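Long-range contacts in structural polyprotein, VP1 (Israeli acute paralysis virus, PDB 5CDD), which probably serves as a structural component of the virion shell, as the VP1 jelly-roll piece of a longer capsid polyprotein: residues R44-I49 with A181-D186; P62-T67 with D165-Y170; I49-I54 with Q73-M78. One frame throughout, in Å; residues are numbered along the deposited sequence.

Interaction 1: R44-I49 with A181-D186; sequences RTFRTI and ARAGND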
loop_
_atom_site.group_PDB
_atom_site.type_symbol
_atom_site.label_atom_id
_atom_site.label_comp_id
_atom_site.label_asym_id
_atom_site.label_seq_id
_atom_site.Cartn_x
_atom_site.Cartn_y
_atom_site.Cartn_z
ATOM N N ARG A 44 31.287 3.268 14.530
ATOM C CA ARG A 44 30.168 2.401 14.181
ATOM C C ARG A 44 30.732 1.235 13.378
ATOM O O ARG A 44 30.226 0.114 13.436
ATOM C CB ARG A 44 29.139 3.167 13.345
ATOM C CG ARG A 44 28.515 4.347 14.069
ATOM C CD ARG A 44 27.636 3.893 15.225
ATOM N NE ARG A 44 27.144 5.022 16.010
ATOM C CZ ARG A 44 27.872 5.692 16.899
ATOM N NH1 ARG A 44 29.130 5.345 17.128
ATOM N NH2 ARG A 44 27.343 6.717 17.554
ATOM N N THR A 45 31.793 1.517 12.630
ATOM C CA THR A 45 32.467 0.504 11.827
ATOM C C THR A 45 33.263 -0.394 12.769
ATOM O O THR A 45 33.904 0.094 13.700
ATOM C CB THR A 45 33.462 1.137 10.839
ATOM O OG1 THR A 45 34.412 1.926 11.565
ATOM C CG2 THR A 45 32.743 2.020 9.842
ATOM N N PHE A 46 33.224 -1.700 12.532
ATOM C CA PHE A 46 33.961 -2.634 13.373
ATOM C C PHE A 46 35.381 -2.825 12.874
ATOM O O PHE A 46 35.631 -2.835 11.668
ATOM C CB PHE A 46 33.260 -3.992 13.426
ATOM C CG PHE A 46 32.055 -4.020 14.321
ATOM C CD1 PHE A 46 30.874 -3.390 13.945
ATOM C CD2 PHE A 46 32.105 -4.669 15.551
ATOM C CE1 PHE A 46 29.760 -3.405 14.782
ATOM C CE2 PHE A 46 30.999 -4.688 16.392
ATOM C CZ PHE A 46 29.824 -4.055 16.007
ATOM N N ARG A 47 36.308 -2.978 13.811
ATOM C CA ARG A 47 37.714 -3.182 13.487
ATOM C C ARG A 47 38.297 -4.157 14.500
ATOM O O ARG A 47 37.929 -4.129 15.675
ATOM C CB ARG A 47 38.464 -1.850 13.537
ATOM C CG ARG A 47 38.161 -0.927 12.365
ATOM C CD ARG A 47 38.784 -1.455 11.087
ATOM N NE ARG A 47 38.593 -0.556 9.953
ATOM C CZ ARG A 47 37.469 -0.458 9.249
ATOM N NH1 ARG A 47 36.421 -1.211 9.557
ATOM N NH2 ARG A 47 37.396 0.388 8.228
ATOM N N THR A 48 39.196 -5.026 14.048
ATOM C CA THR A 48 39.796 -6.007 14.944
ATOM C C THR A 48 40.763 -5.354 15.919
ATOM O O THR A 48 41.480 -4.419 15.564
ATOM C CB THR A 48 40.551 -7.113 14.164
ATOM O OG1 THR A 48 41.638 -6.535 13.432
ATOM C CG2 THR A 48 39.615 -7.812 13.194
ATOM N N ILE A 49 40.765 -5.841 17.156
ATOM C CA ILE A 49 41.661 -5.324 18.181
ATOM C C ILE A 49 42.649 -6.411 18.568
ATOM O O ILE A 49 43.627 -6.157 19.259
ATOM C CB ILE A 49 40.886 -4.872 19.433
ATOM C CG1 ILE A 49 40.030 -6.025 19.971
ATOM C CG2 ILE A 49 40.025 -3.680 19.090
ATOM C CD1 ILE A 49 39.234 -5.690 21.226
ATOM N N ALA A 181 36.696 -8.129 17.445
ATOM C CA ALA A 181 36.484 -6.864 16.756
ATOM C C ALA A 181 35.441 -6.086 17.547
ATOM O O ALA A 181 34.453 -6.661 18.003
ATOM C CB ALA A 181 35.991 -7.114 15.343
ATOM N N ARG A 182 35.655 -4.786 17.718
ATOM C CA ARG A 182 34.708 -3.975 18.471
ATOM C C ARG A 182 34.319 -2.678 17.776
ATOM O O ARG A 182 34.849 -2.327 16.721
ATOM C CB ARG A 182 35.273 -3.636 19.851
ATOM C CG ARG A 182 36.479 -2.718 19.809
ATOM C CD ARG A 182 36.876 -2.264 21.199
ATOM N NE ARG A 182 38.071 -1.427 21.164
ATOM C CZ ARG A 182 38.630 -0.876 22.235
ATOM N NH1 ARG A 182 38.100 -1.068 23.436
ATOM N NH2 ARG A 182 39.724 -0.134 22.104
ATOM N N ALA A 183 33.381 -1.975 18.400
ATOM C CA ALA A 183 32.868 -0.701 17.916
ATOM C C ALA A 183 31.917 -0.208 18.994
ATOM O O ALA A 183 31.629 -0.934 19.945
ATOM C CB ALA A 183 32.119 -0.892 16.603
ATOM N N GLY A 184 31.441 1.023 18.863
ATOM C CA GLY A 184 30.514 1.542 19.848
ATOM C C GLY A 184 29.099 1.262 19.384
ATOM O O GLY A 184 28.892 0.957 18.211
ATOM N N ASN A 185 28.125 1.336 20.284
ATOM C CA ASN A 185 26.747 1.100 19.874
ATOM C C ASN A 185 26.297 2.362 19.140
ATOM O O ASN A 185 27.107 3.255 18.899
ATOM C CB ASN A 185 25.857 0.788 21.088
ATOM C CG ASN A 185 25.590 1.996 21.953
ATOM O OD1 ASN A 185 26.349 2.964 21.948
ATOM N ND2 ASN A 185 24.511 1.937 22.722
ATOM N N ASP A 186 25.024 2.448 18.779
ATOM C CA ASP A 186 24.549 3.606 18.032
ATOM C C ASP A 186 24.500 4.909 18.840
ATOM O O ASP A 186 24.069 5.942 18.329
ATOM C CB ASP A 186 23.178 3.289 17.421
ATOM C CG ASP A 186 22.966 3.962 16.072
ATOM O OD1 ASP A 186 23.891 3.922 15.229
ATOM O OD2 ASP A 186 21.869 4.519 15.847
HETATM O O HOH W 1 28.300 -0.130 15.626
#
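Ala183 sets its methyl group almost squarely over the centre of the Phe46 ring, a CH-pi contact with Ala183 CB 3.6 Å from the ring centroid and only 2° off the ring normal. Phe46 CG stands anti to its carbonyl carbon (chi1 -77°), and the ring face lies under the Ala183 methyl. The ring's rim meets Ala181 O in the ring plane, 3.9 Å from Phe46 CD2. This is the tight part of the contact. Next to it Arg47 and Arg182 form an antiparallel hydrogen-bonded pair: Arg182 N gives a bond of 3.1 Å to Arg47 O, while the return bond from Arg47 N to Arg182 O is weak. Thr48 and Ala181 follow as a non-hydrogen-bonded pair. Ile49 CG2 then packs against the extended chain of Arg182, 3.7 Å from Arg182 CG, the two side chains meeting at about a right angle; beyond it the Arg182 guanidinium forms salt bridges with Asp71 and Asp76.

Toward Arg44 direct backbone bonding between the segments gives way to water and side-chain contacts, and the contact becomes looser. One water donates to both Arg44 O and Gly184 O, 2.9 Å from each, and bridges the two carbonyls. The Arg44 guanidinium lays a face over Asn185 O, 3.2 Å from Arg44 CZ, while its NH2 bonds to Phe188 O. Asp186, partly exposed, comes up to Arg44 NE, but the placing of that carboxylate is doubtful. In the jelly roll, strand 176-184 lies between strands 47-55 and 87-98, with helix 64-73 packing on Ile49 and Arg182.

Interaction 2: P62-T67 with D165-Y170; sequences PITDLT and DSSLMY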
loop_
_atom_site.group_PDB
_atom_site.type_symbol
_atom_site.label_atom_id
_atom_site.label_comp_id
_atom_site.label_asym_id
_atom_site.label_seq_id
_atom_site.Cartn_x
_atom_site.Cartn_y
_atom_site.Cartn_z
ATOM N N PRO A 62 36.368 -10.833 32.223
ATOM C CA PRO A 62 35.890 -9.483 31.908
ATOM C C PRO A 62 36.728 -9.001 30.727
ATOM O O PRO A 62 37.948 -9.190 30.714
ATOM C CB PRO A 62 36.199 -8.695 33.181
ATOM C CG PRO A 62 36.276 -9.750 34.251
ATOM C CD PRO A 62 36.988 -10.868 33.557
ATOM N N ILE A 63 36.094 -8.388 29.733
ATOM C CA ILE A 63 36.845 -7.930 28.572
ATOM C C ILE A 63 37.817 -6.797 28.872
ATOM O O ILE A 63 38.633 -6.444 28.022
ATOM C CB ILE A 63 35.921 -7.508 27.404
ATOM C CG1 ILE A 63 34.619 -6.898 27.935
ATOM C CG2 ILE A 63 35.654 -8.699 26.506
ATOM C CD1 ILE A 63 34.784 -5.509 28.519
ATOM N N THR A 64 37.746 -6.237 30.076
ATOM C CA THR A 64 38.662 -5.173 30.448
ATOM C C THR A 64 40.069 -5.765 30.445
ATOM O O THR A 64 41.052 -5.059 30.240
ATOM C CB THR A 64 38.352 -4.615 31.850
ATOM O OG1 THR A 64 38.261 -5.689 32.792
ATOM C CG2 THR A 64 37.050 -3.835 31.847
ATOM N N ASP A 65 40.155 -7.076 30.659
ATOM C CA ASP A 65 41.439 -7.770 30.666
ATOM C C ASP A 65 42.093 -7.636 29.299
ATOM O O ASP A 65 43.317 -7.644 29.177
ATOM C CB ASP A 65 41.255 -9.252 31.002
ATOM C CG ASP A 65 40.733 -9.473 32.412
ATOM O OD1 ASP A 65 40.827 -8.539 33.241
ATOM O OD2 ASP A 65 40.240 -10.588 32.697
ATOM N N LEU A 66 41.259 -7.517 28.274
ATOM C CA LEU A 66 41.721 -7.361 26.902
ATOM C C LEU A 66 41.647 -5.888 26.520
ATOM O O LEU A 66 42.550 -5.345 25.886
ATOM C CB LEU A 66 40.832 -8.172 25.957
ATOM C CG LEU A 66 41.008 -7.915 24.457
ATOM C CD1 LEU A 66 42.398 -8.345 24.026
ATOM C CD2 LEU A 66 39.950 -8.674 23.677
ATOM N N THR A 67 40.553 -5.257 26.925
ATOM C CA THR A 67 40.280 -3.855 26.646
ATOM C C THR A 67 41.306 -2.869 27.195
ATOM O O THR A 67 41.718 -1.949 26.491
ATOM C CB THR A 67 38.869 -3.488 27.166
ATOM O OG1 THR A 67 37.922 -3.660 26.106
ATOM C CG2 THR A 67 38.817 -2.061 27.684
ATOM N N ASP A 165 29.908 2.490 35.373
ATOM C CA ASP A 165 29.115 2.083 34.226
ATOM C C ASP A 165 29.282 0.584 34.004
ATOM O O ASP A 165 30.135 -0.057 34.623
ATOM C CB ASP A 165 29.546 2.866 32.982
ATOM C CG ASP A 165 31.011 2.671 32.645
ATOM O OD1 ASP A 165 31.854 2.785 33.559
ATOM O OD2 ASP A 165 31.317 2.412 31.463
ATOM N N SER A 166 28.460 0.032 33.118
ATOM C CA SER A 166 28.485 -1.394 32.812
ATOM C C SER A 166 29.566 -1.808 31.824
ATOM O O SER A 166 30.046 -1.005 31.028
ATOM C CB SER A 166 27.115 -1.827 32.284
ATOM O OG SER A 166 26.709 -0.985 31.212
ATOM N N SER A 167 29.942 -3.079 31.895
ATOM C CA SER A 167 30.963 -3.639 31.024
ATOM C C SER A 167 30.548 -5.056 30.635
ATOM O O SER A 167 29.518 -5.554 31.088
ATOM C CB SER A 167 32.317 -3.655 31.745
ATOM O OG SER A 167 33.330 -4.201 30.921
ATOM N N LEU A 168 31.346 -5.702 29.794
ATOM C CA LEU A 168 31.039 -7.056 29.354
ATOM C C LEU A 168 31.892 -8.117 30.052
ATOM O O LEU A 168 33.035 -7.864 30.439
ATOM C CB LEU A 168 31.245 -7.169 27.841
ATOM C CG LEU A 168 30.895 -8.513 27.201
ATOM C CD1 LEU A 168 29.385 -8.635 27.109
ATOM C CD2 LEU A 168 31.517 -8.612 25.819
ATOM N N MET A 169 31.317 -9.303 30.215
ATOM C CA MET A 169 32.019 -10.423 30.823
ATOM C C MET A 169 31.863 -11.622 29.895
ATOM O O MET A 169 30.750 -12.019 29.560
ATOM C CB MET A 169 31.447 -10.747 32.200
ATOM C CG MET A 169 32.169 -11.893 32.879
ATOM S SD MET A 169 31.725 -12.067 34.601
ATOM C CE MET A 169 30.176 -12.973 34.471
ATOM N N TYR A 170 32.990 -12.195 29.489
ATOM C CA TYR A 170 33.009 -13.322 28.566
ATOM C C TYR A 170 33.098 -14.676 29.267
ATOM O O TYR A 170 33.659 -14.787 30.353
ATOM C CB TYR A 170 34.200 -13.158 27.626
ATOM C CG TYR A 170 34.074 -13.897 26.324
ATOM C CD1 TYR A 170 33.157 -13.487 25.360
ATOM C CD2 TYR A 170 34.886 -14.994 26.043
ATOM C CE1 TYR A 170 33.053 -14.149 24.143
ATOM C CE2 TYR A 170 34.791 -15.665 24.831
ATOM C CZ TYR A 170 33.873 -15.238 23.884
ATOM O OH TYR A 170 33.770 -15.891 22.677
#
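Pro62 and Met169 sit opposite each other as an antiparallel non-hydrogen-bonded pair with their CA atoms 4.1 Å apart, and one residue further on Ile63 N gives a bond of 3.2 Å (165°) to Leu168 O. The pairing belongs to the four-stranded sheet of the jelly roll that corresponds to C-H-E-F: short strand 61-62, the outermost strand of that sheet within this chain, pairs with strand 166-172, whose other neighbour is strand 110-116. Pro62 CA also turns its hydrogen to Leu168 O, so that oxygen receives a C-H and an N-H from two consecutive residues, Pro62 and Ile63.

Among the side chains Ile63 does most of the work. Its CG1 presses on Leu168 CB at 3.4 Å, the two side chains crossing at about a right angle. The leucine also packs against Tyr94 and Phe96 of the facing sheet; Ile63 itself meets Trp53 and Tyr94 there, so this pair belongs to the filling between the two sheets. Pro62 and Met169 point to the other face, where both lie against Met115.

Straight after the pairing the chain winds into helix 64-73. Ile63 O accepts a backbone bond from Leu66 N, so one residue gives its N-H to the neighbouring strand and its carbonyl to the turn that follows. Nearby, Thr64 brings its methyl CG2 to 3.9 Å from Ser167 OG.

Interaction 3: I49-I54 with Q73-M78; sequences ITDNWI and QGRDYM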
loop_
_atom_site.group_PDB
_atom_site.type_symbol
_atom_site.label_atom_id
_atom_site.label_comp_id
_atom_site.label_asym_id
_atom_site.label_seq_id
_atom_site.Cartn_x
_atom_site.Cartn_y
_atom_site.Cartn_z
ATOM N N ILE A 49 40.765 -5.841 17.156
ATOM C CA ILE A 49 41.661 -5.324 18.181
ATOM C C ILE A 49 42.649 -6.411 18.568
ATOM O O ILE A 49 43.627 -6.157 19.259
ATOM C CB ILE A 49 40.886 -4.872 19.433
ATOM C CG1 ILE A 49 40.030 -6.025 19.971
ATOM C CG2 ILE A 49 40.025 -3.680 19.090
ATOM C CD1 ILE A 49 39.234 -5.690 21.226
ATOM N N THR A 50 42.377 -7.628 18.112
ATOM C CA THR A 50 43.237 -8.775 18.375
ATOM C C THR A 50 42.846 -9.910 17.443
ATOM O O THR A 50 41.686 -10.312 17.398
ATOM C CB THR A 50 43.125 -9.271 19.839
ATOM O OG1 THR A 50 44.024 -10.368 20.039
ATOM C CG2 THR A 50 41.714 -9.735 20.146
ATOM N N ASP A 51 43.810 -10.418 16.685
ATOM C CA ASP A 51 43.531 -11.509 15.763
ATOM C C ASP A 51 43.564 -12.837 16.499
ATOM O O ASP A 51 43.391 -13.893 15.896
ATOM C CB ASP A 51 44.555 -11.522 14.625
ATOM C CG ASP A 51 44.514 -10.253 13.789
ATOM O OD1 ASP A 51 43.507 -10.031 13.080
ATOM O OD2 ASP A 51 45.493 -9.477 13.841
ATOM N N ASN A 52 43.788 -12.789 17.809
ATOM C CA ASN A 52 43.840 -14.020 18.587
ATOM C C ASN A 52 43.734 -13.795 20.089
ATOM O O ASN A 52 44.698 -13.388 20.735
ATOM C CB ASN A 52 45.134 -14.775 18.279
ATOM C CG ASN A 52 45.057 -16.236 18.663
ATOM O OD1 ASN A 52 44.211 -16.973 18.158
ATOM N ND2 ASN A 52 45.940 -16.667 19.556
ATOM N N TRP A 53 42.561 -14.069 20.644
ATOM C CA TRP A 53 42.345 -13.903 22.073
ATOM C C TRP A 53 42.223 -15.283 22.703
ATOM O O TRP A 53 41.207 -15.960 22.553
ATOM C CB TRP A 53 41.078 -13.087 22.325
ATOM C CG TRP A 53 40.933 -12.638 23.746
ATOM C CD1 TRP A 53 41.932 -12.223 24.579
ATOM C CD2 TRP A 53 39.712 -12.496 24.484
ATOM N NE1 TRP A 53 41.412 -11.831 25.788
ATOM C CE2 TRP A 53 40.051 -11.988 25.759
ATOM C CE3 TRP A 53 38.364 -12.748 24.192
ATOM C CZ2 TRP A 53 39.089 -11.725 26.743
ATOM C CZ3 TRP A 53 37.407 -12.485 25.171
ATOM C CH2 TRP A 53 37.777 -11.978 26.430
ATOM N N ILE A 54 43.273 -15.694 23.404
ATOM C CA ILE A 54 43.305 -17.002 24.042
ATOM C C ILE A 54 42.677 -16.994 25.429
ATOM O O ILE A 54 42.982 -16.138 26.261
ATOM C CB ILE A 54 44.752 -17.516 24.141
ATOM C CG1 ILE A 54 45.403 -17.471 22.757
ATOM C CG2 ILE A 54 44.766 -18.937 24.679
ATOM C CD1 ILE A 54 46.874 -17.798 22.749
ATOM N N GLN A 73 47.014 0.848 23.017
ATOM C CA GLN A 73 47.768 0.645 21.783
ATOM C C GLN A 73 47.444 1.640 20.678
ATOM O O GLN A 73 48.346 2.168 20.026
ATOM C CB GLN A 73 47.550 -0.773 21.262
ATOM C CG GLN A 73 47.830 -1.845 22.294
ATOM C CD GLN A 73 47.852 -3.229 21.690
ATOM O OE1 GLN A 73 46.940 -3.613 20.955
ATOM N NE2 GLN A 73 48.894 -3.994 22.001
ATOM N N GLY A 74 46.158 1.887 20.462
ATOM C CA GLY A 74 45.756 2.821 19.426
ATOM C C GLY A 74 45.701 2.179 18.054
ATOM O O GLY A 74 45.891 2.855 17.042
ATOM N N ARG A 75 45.437 0.875 18.017
ATOM C CA ARG A 75 45.355 0.150 16.755
ATOM C C ARG A 75 44.010 0.361 16.062
ATOM O O ARG A 75 43.970 0.741 14.891
ATOM C CB ARG A 75 45.582 -1.350 16.974
ATOM C CG ARG A 75 45.539 -2.155 15.683
ATOM C CD ARG A 75 45.558 -3.653 15.930
ATOM N NE ARG A 75 45.330 -4.398 14.692
ATOM C CZ ARG A 75 45.169 -5.717 14.624
ATOM N NH1 ARG A 75 45.211 -6.452 15.728
ATOM N NH2 ARG A 75 44.957 -6.300 13.453
ATOM N N ASP A 76 42.912 0.112 16.775
ATOM C CA ASP A 76 41.582 0.288 16.194
ATOM C C ASP A 76 41.111 1.735 16.314
ATOM O O ASP A 76 41.788 2.567 16.915
ATOM C CB ASP A 76 40.562 -0.648 16.858
ATOM C CG ASP A 76 40.187 -0.214 18.263
ATOM O OD1 ASP A 76 39.223 -0.782 18.820
ATOM O OD2 ASP A 76 40.851 0.690 18.815
ATOM N N TYR A 77 39.946 2.032 15.749
ATOM C CA TYR A 77 39.412 3.387 15.786
ATOM C C TYR A 77 39.021 3.869 17.177
ATOM O O TYR A 77 39.293 5.015 17.533
ATOM C CB TYR A 77 38.212 3.513 14.843
ATOM C CG TYR A 77 38.552 3.294 13.387
ATOM C CD1 TYR A 77 39.725 3.810 12.844
ATOM C CD2 TYR A 77 37.690 2.592 12.544
ATOM C CE1 TYR A 77 40.036 3.636 11.501
ATOM C CE2 TYR A 77 37.992 2.414 11.195
ATOM C CZ TYR A 77 39.167 2.939 10.683
ATOM O OH TYR A 77 39.480 2.766 9.355
ATOM N N MET A 78 38.381 3.011 17.964
ATOM C CA MET A 78 37.980 3.409 19.307
ATOM C C MET A 78 39.179 3.833 20.140
ATOM O O MET A 78 39.123 4.831 20.859
ATOM C CB MET A 78 37.232 2.276 20.009
ATOM C CG MET A 78 35.801 2.119 19.540
ATOM S SD MET A 78 34.863 1.006 20.584
ATOM C CE MET A 78 34.488 2.077 21.951
#
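Arg75 and Asp51 are joined by a salt bridge in which Arg75 NH2 donates to Asp51 OD2 over 3.2 Å at 153°, arriving on the syn side of the oxygen. The flat groups are not coplanar: carboxylate and guanidinium are turned 55° apart, and the two side chains cross at about a right angle. Arg75 reaches over with CG anti to its backbone N (chi1 -179°) and an extended chain, and its NE forms a further salt bridge with Asp127 of a second copy of this protein. Asp51 OD1 also has a long, weak ion pair with Arg111 of that same subunit, so the Arg75–Asp51 link lies right at a subunit contact.

Asp76, the next residue, puts its carboxylate to a different use: OD2 accepts from Ser79 N and caps helix 77-82. Buried between that helix start and Arg182, this carboxylate probably stays ionised.

Further in, packing takes over. The side chains of Ile49 and Asp76 run next to each other in the same direction, with Ile49 CG2 3.8 Å from Asp76 CB. Arg75 NH1 also comes within 3.8 Å of Ile49 C. Gln73 and Gly74, at the end of helix 64-73, bond to Glu294 and Thr280 of another chain of the polyprotein. Two recognisable motifs meet in the contact: an aspartate N-cap at Asp76, and a classic bulge in which two residues of strand 47-55, Ile49 and Thr50, are set against the single Val180 on the adjacent strand.

Interactions 1 and 3 share Ile49 and strand 47-55, with centres about 10 Å apart; the salt bridge from Arg182 to Asp76 ties them directly. Interaction 2 lies in the facing sheet, its centre about 15 Å from that of interaction 1 and 14 Å from that of interaction 3. Leu66 on Ile49, and Trp53 against Ile63, Leu66 and Tyr170, fill the space between. Along the chain interaction 1 encloses the other two, which cross each other; the strand pairings of interactions 1 and 2 bring distant parts of the chain together, as in a jelly roll. Together they join both sheets to helices 64-73 and 77-82, and interactions 1 and 3 also touch a second copy of the protein.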